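Ribosome-associated protein Y (PSrp-1) (Clostridium acetobutylicum, PDB 3KA5) probably drives the pairing of active 70S ribosomes into translationally inactive 100S dimers in stationary phase, and is represented here by its C-terminal domain. Local coordinates at residues E17-L20 with E21-L24; F32-G35 with D36-E39. All coordinates share one frame; numbering follows the deposited sequence.

Contact 1: residues E17-L20 with E21-L24; sequences EAVL and EMEL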
loop_
_atom_site.group_PDB
_atom_site.type_symbol
_atom_site.label_atom_id
_atom_site.label_comp_id
_atom_site.label_asym_id
_atom_site.label_seq_id
_atom_site.Cartn_x
_atom_site.Cartn_y
_atom_site.Cartn_z
ATOM N N GLU B 17 -5.932 13.675 4.776
ATOM C CA GLU B 17 -7.257 13.079 4.788
ATOM C C GLU B 17 -7.123 11.560 4.799
ATOM O O GLU B 17 -7.940 10.870 5.403
ATOM C CB GLU B 17 -8.072 13.499 3.561
ATOM C CG GLU B 17 -9.525 13.033 3.645
ATOM C CD GLU B 17 -10.318 13.325 2.386
ATOM O OE1 GLU B 17 -10.039 14.347 1.734
ATOM O OE2 GLU B 17 -11.232 12.534 2.059
ATOM N N ALA B 18 -6.097 11.039 4.128
ATOM C CA ALA B 18 -5.892 9.594 4.092
ATOM C C ALA B 18 -5.568 9.056 5.484
ATOM O O ALA B 18 -6.050 7.989 5.874
ATOM C CB ALA B 18 -4.765 9.234 3.109
ATOM N N VAL B 19 -4.737 9.777 6.234
ATOM C CA VAL B 19 -4.394 9.329 7.582
ATOM C C VAL B 19 -5.636 9.330 8.463
ATOM O O VAL B 19 -5.853 8.412 9.256
ATOM C CB VAL B 19 -3.320 10.235 8.232
ATOM C CG1 VAL B 19 -3.153 9.876 9.698
ATOM C CG2 VAL B 19 -2.005 10.069 7.505
ATOM N N LEU B 20 -6.454 10.367 8.321
ATOM C CA LEU B 20 -7.686 10.475 9.098
ATOM C C LEU B 20 -8.621 9.316 8.756
ATOM O O LEU B 20 -9.167 8.661 9.645
ATOM C CB LEU B 20 -8.360 11.819 8.797
ATOM C CG LEU B 20 -9.704 12.164 9.446
ATOM C CD1 LEU B 20 -9.632 11.997 10.958
ATOM C CD2 LEU B 20 -10.065 13.605 9.073
ATOM N N GLU B 21 -8.797 9.069 7.461
ATOM C CA GLU B 21 -9.652 7.980 6.986
ATOM C C GLU B 21 -9.164 6.635 7.491
ATOM O O GLU B 21 -9.958 5.782 7.908
ATOM C CB GLU B 21 -9.674 7.950 5.456
ATOM C CG GLU B 21 -10.573 8.983 4.826
ATOM C CD GLU B 21 -12.022 8.777 5.201
ATOM O OE1 GLU B 21 -12.514 7.639 5.069
ATOM O OE2 GLU B 21 -12.670 9.748 5.626
HETATM N N MSE B 22 -7.853 6.430 7.443
HETATM C CA MSE B 22 -7.304 5.166 7.907
HETATM C C MSE B 22 -7.685 4.940 9.357
HETATM O O MSE B 22 -8.078 3.838 9.737
HETATM C CB MSE B 22 -5.779 5.143 7.759
HETATM C CG MSE B 22 -5.141 3.883 8.315
HETATM SE SE MSE B 22 -3.216 3.949 8.078
HETATM C CE MSE B 22 -2.857 5.586 9.008
ATOM N N GLU B 23 -7.589 5.985 10.172
ATOM C CA GLU B 23 -7.933 5.861 11.581
ATOM C C GLU B 23 -9.432 5.689 11.833
ATOM O O GLU B 23 -9.836 4.862 12.652
ATOM C CB GLU B 23 -7.412 7.073 12.350
ATOM C CG GLU B 23 -5.900 7.137 12.409
ATOM C CD GLU B 23 -5.304 5.921 13.091
ATOM O OE1 GLU B 23 -5.732 5.612 14.223
ATOM O OE2 GLU B 23 -4.414 5.277 12.500
ATOM N N LEU B 24 -10.252 6.468 11.133
ATOM C CA LEU B 24 -11.704 6.395 11.296
ATOM C C LEU B 24 -12.229 5.023 10.900
ATOM O O LEU B 24 -13.179 4.518 11.499
ATOM C CB LEU B 24 -12.393 7.463 10.436
ATOM C CG LEU B 24 -12.190 8.927 10.840
ATOM C CD1 LEU B 24 -12.737 9.846 9.752
ATOM C CD2 LEU B 24 -12.883 9.193 12.159
#
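Leu20 and Leu24 illustrate how residues four apart on an α-helix meet through the choice of side-chain torsion. In Leu20 CG lies opposite the backbone N (chi1 178°), whereas in Leu24 it stands beside its own N (chi1 -68°), which brings the later chain back along the helix. The two branches cross at a slant, Leu20 CG lying 3.8 Å from Leu24 CD1. Leu24 CG also rests 3.3 Å from Leu20 O, the same carbonyl that receives Leu24 N in a 2.9 Å bond. The other three helical bonds of this stretch run from Glu21 N to Glu17 O, Met22 N to Ala18 O and Glu23 N to Val19 O.

A second i, i+4 pair, Glu17 and Glu21, behaves differently. Glu21 CG lies back against the preceding turn, 3.3 Å from Glu17 O. The aliphatic parts run near each other, Glu17 CG to Glu21 CG 4.3 Å, but the carboxylates stay unbonded to each other, with Glu17 OE2 and Glu21 OE2 4.7 Å apart. Such like charges would be expected to disfavour each other's ionisation slightly. Glu23 repeats the backbone contact one turn up from Val19, with Glu23 CG 3.4 Å from Val19 O.

The selenomethionine Met22 is extended as far as its selenium and then turns at chi3, placing Met22 CE 4.4 Å from Val19 CG1 in a loose apolar touch. These buried residues face the rest of the domain. Ala18 packs on Phe30, Phe32 and Val43, and Met22 on Phe30 and Tyr51, so helix 15-25 lies against the three-stranded antiparallel sheet, while Val19 also meets Ile2 of the second subunit.

Contact 2: residues F32-G35 with D36-E39; sequences FQNG and DSNE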
loop_
_atom_site.group_PDB
_atom_site.type_symbol
_atom_site.label_atom_id
_atom_site.label_comp_id
_atom_site.label_asym_id
_atom_site.label_seq_id
_atom_site.Cartn_x
_atom_site.Cartn_y
_atom_site.Cartn_z
ATOM N N PHE B 32 -4.415 4.931 -1.341
ATOM C CA PHE B 32 -5.231 6.005 -1.891
ATOM C C PHE B 32 -4.567 6.713 -3.061
ATOM O O PHE B 32 -3.355 6.617 -3.264
ATOM C CB PHE B 32 -5.555 7.031 -0.797
ATOM C CG PHE B 32 -4.373 7.872 -0.374
ATOM C CD1 PHE B 32 -4.309 9.216 -0.708
ATOM C CD2 PHE B 32 -3.329 7.315 0.364
ATOM C CE1 PHE B 32 -3.221 10.003 -0.320
ATOM C CE2 PHE B 32 -2.236 8.092 0.758
ATOM C CZ PHE B 32 -2.184 9.438 0.416
ATOM N N GLN B 33 -5.380 7.421 -3.833
ATOM C CA GLN B 33 -4.891 8.187 -4.969
ATOM C C GLN B 33 -4.580 9.561 -4.391
ATOM O O GLN B 33 -5.489 10.261 -3.957
ATOM C CB GLN B 33 -5.991 8.300 -6.026
ATOM C CG GLN B 33 -5.670 9.221 -7.185
ATOM C CD GLN B 33 -4.780 8.569 -8.214
ATOM O OE1 GLN B 33 -3.646 8.192 -7.924
ATOM N NE2 GLN B 33 -5.293 8.427 -9.432
ATOM N N ASN B 34 -3.304 9.934 -4.357
ATOM C CA ASN B 34 -2.907 11.229 -3.813
ATOM C C ASN B 34 -3.330 12.324 -4.785
ATOM O O ASN B 34 -2.879 12.350 -5.928
ATOM C CB ASN B 34 -1.388 11.278 -3.612
ATOM C CG ASN B 34 -0.946 12.486 -2.808
ATOM O OD1 ASN B 34 -1.434 13.592 -3.020
ATOM N ND2 ASN B 34 -0.013 12.280 -1.884
ATOM N N GLY B 35 -4.195 13.223 -4.327
ATOM C CA GLY B 35 -4.669 14.294 -5.184
ATOM C C GLY B 35 -3.630 15.352 -5.509
ATOM O O GLY B 35 -3.838 16.176 -6.397
ATOM N N ASP B 36 -2.512 15.333 -4.791
ATOM C CA ASP B 36 -1.443 16.303 -5.009
ATOM C C ASP B 36 -0.532 15.898 -6.160
ATOM O O ASP B 36 -0.077 16.743 -6.927
ATOM C CB ASP B 36 -0.613 16.461 -3.727
ATOM C CG ASP B 36 0.618 17.332 -3.924
ATOM O OD1 ASP B 36 1.578 16.882 -4.588
ATOM O OD2 ASP B 36 0.625 18.473 -3.411
ATOM N N SER B 37 -0.276 14.600 -6.282
ATOM C CA SER B 37 0.606 14.096 -7.326
ATOM C C SER B 37 -0.095 13.200 -8.338
ATOM O O SER B 37 0.532 12.723 -9.284
ATOM C CB SER B 37 1.756 13.322 -6.689
ATOM O OG SER B 37 1.267 12.192 -5.985
ATOM N N ASN B 38 -1.388 12.970 -8.137
ATOM C CA ASN B 38 -2.161 12.122 -9.038
ATOM C C ASN B 38 -1.613 10.696 -9.084
ATOM O O ASN B 38 -1.832 9.971 -10.054
ATOM C CB ASN B 38 -2.163 12.710 -10.455
ATOM C CG ASN B 38 -2.894 14.038 -10.540
ATOM O OD1 ASN B 38 -2.907 14.685 -11.591
ATOM N ND2 ASN B 38 -3.510 14.451 -9.437
ATOM N N GLU B 39 -0.900 10.291 -8.038
ATOM C CA GLU B 39 -0.347 8.942 -7.991
ATOM C C GLU B 39 -0.835 8.186 -6.763
ATOM O O GLU B 39 -1.225 8.786 -5.762
ATOM C CB GLU B 39 1.184 8.993 -7.986
ATOM C CG GLU B 39 1.780 9.754 -9.164
ATOM C CD GLU B 39 3.288 9.877 -9.078
ATOM O OE1 GLU B 39 3.828 9.753 -7.959
ATOM O OE2 GLU B 39 3.934 10.111 -10.124
#
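Asn34 and Asp36 form an Asx turn inside a β-hairpin, the connection between strands 29-34 and 39-45. The example shows how one asparagine can organise a chain reversal using both its backbone and its side chain. Asn34 CB sits 3.3 Å from Glu39 O, on the returning arm, and 3.7 Å from Ser37 OG. One bond farther out, Asn34 CG is still near that hydroxyl, at 3.9 Å from Ser37 OG. At the tip Asn34 OD1 accepts the backbone N of Asp36 at 2.7 Å, with the donor tilted 16° from the amide's carbonyl plane. CG is placed beside the residue's own carbonyl carbon (chi1 -169°), and this lets OD1 reach forward to the N-H of the residue two places on. Asn34 OD1 also comes 3.1 Å from Asp36 CB, so the acceptor lies close against the base of that side chain. The Asn34 and Asp36 side chains point the same way, their amide and carboxylate planes 70° apart.

Gly35 and Asp36 take right-handed helical backbone angles, Ser37 lies in the neighbouring bridge region, and Asn38 then switches to the left-handed region, which returns the chain toward the sheet. In the strand leading in, Phe32 bonds through its backbone to Asn41, and Gly35, at the start of the turn, bonds likewise to Met13. Across the mouth of the loop Asn34 uses its backbone twice: its carbonyl receives Asn38 N in a weak, bent bond, and Asn34 N gives to Glu39 O at 2.8 Å.

Overall arrangement
From the N terminus, strand 2-6 and the loop carrying Met13 lead into helix 15-25, where contact 1 is a single stretch of helix and closes no loop. The chain then enters strand 29-34, and contact 2 closes the tight reversal that delivers it to strand 39-45; strand 51-55 follows, on the other side of 39-45. The contacts run in series, neither nesting nor crossing, with centres about 15 Å apart. They nevertheless touch: Ala18 CB lies 3.6 Å from Phe32 CE2. Through this apolar junction the inner face of the helix in contact 1 meets the strand leading into the turn of contact 2.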